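Local structure of thiosulfate sulfurtransferase (Pseudomonas aeruginosa, 1YT8) at residues 6-11 with 93-98. The protein probably transfers sulfur from thiosulfate to cyanide, as rhodaneses do, and carries four rhodanese-like domains in a single chain. Numbering follows the deposited sequence.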
# COMPACT_ATOMS: atom_id res chain seq x y z
N ILE A 6 -20.96 -9.36 -18.54
CA ILE A 6 -20.77 -9.03 -17.07
C ILE A 6 -21.79 -9.80 -16.21
O ILE A 6 -22.98 -9.53 -16.27
CB ILE A 6 -20.92 -7.51 -16.82
CG1 ILE A 6 -20.00 -6.72 -17.77
CG2 ILE A 6 -20.59 -7.16 -15.36
CD1 ILE A 6 -18.52 -7.08 -17.67
N ALA A 7 -21.30 -10.75 -15.41
CA ALA A 7 -22.18 -11.55 -14.56
C ALA A 7 -22.37 -10.86 -13.23
O ALA A 7 -21.94 -9.71 -13.02
CB ALA A 7 -21.59 -12.93 -14.32
N VAL A 8 -23.04 -11.59 -12.34
CA VAL A 8 -23.34 -11.18 -10.98
C VAL A 8 -22.90 -12.27 -10.00
O VAL A 8 -23.20 -13.45 -10.19
CB VAL A 8 -24.85 -10.93 -10.77
CG1 VAL A 8 -25.11 -10.52 -9.34
CG2 VAL A 8 -25.34 -9.85 -11.74
N ARG A 9 -22.19 -11.85 -8.97
CA ARG A 9 -21.72 -12.74 -7.92
C ARG A 9 -22.19 -12.19 -6.58
O ARG A 9 -22.19 -10.97 -6.37
CB ARG A 9 -20.20 -12.87 -7.95
CG ARG A 9 -19.71 -13.99 -8.86
CD ARG A 9 -18.21 -14.24 -8.70
NE ARG A 9 -17.39 -13.38 -9.54
CZ ARG A 9 -17.06 -13.66 -10.80
NH1 ARG A 9 -17.47 -14.79 -11.36
NH2 ARG A 9 -16.29 -12.82 -11.48
N THR A 10 -22.58 -13.08 -5.69
CA THR A 10 -23.08 -12.70 -4.38
C THR A 10 -22.08 -12.86 -3.26
O THR A 10 -20.98 -13.38 -3.44
CB THR A 10 -24.31 -13.54 -4.00
OG1 THR A 10 -23.89 -14.87 -3.66
CG2 THR A 10 -25.31 -13.61 -5.16
N PHE A 11 -22.49 -12.40 -2.08
CA PHE A 11 -21.70 -12.51 -0.87
C PHE A 11 -21.34 -14.00 -0.70
O PHE A 11 -20.20 -14.35 -0.41
CB PHE A 11 -22.53 -12.04 0.33
CG PHE A 11 -22.04 -12.57 1.66
CD1 PHE A 11 -20.91 -12.03 2.27
CD2 PHE A 11 -22.71 -13.62 2.29
CE1 PHE A 11 -20.44 -12.53 3.49
CE2 PHE A 11 -22.25 -14.13 3.51
CZ PHE A 11 -21.12 -13.59 4.11
N LEU A 93 -20.39 -8.16 -11.12
CA LEU A 93 -20.76 -7.10 -10.19
C LEU A 93 -21.23 -7.81 -8.93
O LEU A 93 -21.85 -8.87 -9.02
CB LEU A 93 -21.93 -6.28 -10.75
CG LEU A 93 -21.74 -5.58 -12.10
CD1 LEU A 93 -23.08 -5.00 -12.56
CD2 LEU A 93 -20.70 -4.50 -11.98
N LEU A 94 -20.92 -7.25 -7.77
CA LEU A 94 -21.34 -7.84 -6.50
C LEU A 94 -22.83 -7.53 -6.33
O LEU A 94 -23.23 -6.37 -6.38
CB LEU A 94 -20.56 -7.25 -5.33
CG LEU A 94 -20.99 -7.71 -3.93
CD1 LEU A 94 -20.69 -9.19 -3.76
CD2 LEU A 94 -20.26 -6.90 -2.88
N ASP A 95 -23.63 -8.56 -6.14
CA ASP A 95 -25.07 -8.39 -5.97
C ASP A 95 -25.41 -7.42 -4.84
O ASP A 95 -25.09 -7.67 -3.68
CB ASP A 95 -25.73 -9.75 -5.72
CG ASP A 95 -27.24 -9.67 -5.65
OD1 ASP A 95 -27.85 -9.16 -6.60
OD2 ASP A 95 -27.81 -10.12 -4.63
N GLY A 96 -26.07 -6.32 -5.19
CA GLY A 96 -26.46 -5.33 -4.20
C GLY A 96 -25.34 -4.41 -3.74
O GLY A 96 -25.55 -3.54 -2.90
N GLY A 97 -24.15 -4.60 -4.30
CA GLY A 97 -23.02 -3.77 -3.92
C GLY A 97 -22.69 -3.91 -2.44
O GLY A 97 -22.92 -4.96 -1.85
N LEU A 98 -22.16 -2.84 -1.84
CA LEU A 98 -21.81 -2.86 -0.43
C LEU A 98 -23.00 -3.24 0.45
O LEU A 98 -22.87 -4.05 1.37
CB LEU A 98 -21.27 -1.49 0.00
CG LEU A 98 -20.86 -1.36 1.47
CD1 LEU A 98 -19.60 -2.18 1.73
CD2 LEU A 98 -20.62 0.11 1.81
O HOH W 1 -24.30 -10.09 -2.33
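Arg9 O receives the N-H of Asp95 at 2.8 Å, with the donor tilted 30° from the carbonyl plane, while the CA-H of Leu94 approaches the same oxygen at 3.2 Å from CA to O. Leu93 O is gripped in the same way, by Arg9 N at 3.0 Å and by a CA-H contact from Val8. With Leu93 N donating to Ala7 O at 2.9 Å, these bonds join strand 7-9 in parallel to strand 91-94, as the edge strand of the five-stranded sheet of the first rhodanese-like unit. At the start of the segment the Ile6 side chain points toward strand 91-94, and its CG2 meets Leu93 CG at 3.8 Å; both side chains continue onto Ala80 of helix 75-85. Asp95, one residue past strand 91-94, sets its CB against Val8 CG1 and against Thr10 CG2, the latter side by side. With Val8 CG1 anti to its backbone N (chi1 179°), that methyl is placed against Leu93 O and Asp95 CB. The other face holds Arg9 and Leu94. Leu94 CD1 lies 3.5 Å from Arg9 O, whereas the Arg9 guanidinium finds its partners elsewhere, in a salt bridge to Asp90 and hydrogen bonds to Thr67 and Ile66 O. Past the last direct hydrogen bond the two segments diverge: Thr10 N-caps helix 11-20, and Leu94 to Gly97 form a type II turn closed by Gly97 N to Leu94 O. A water bridges the gap, 2.9 Å from both Phe11 N and Asp95 O. The three backbone hydrogen bonds thus set Val8 beside Leu93 and Arg9 beside Leu94, and the water links the N-H of Phe11, at the start of helix 11-20, to Asp95 O, where the direct backbone bonds have ended.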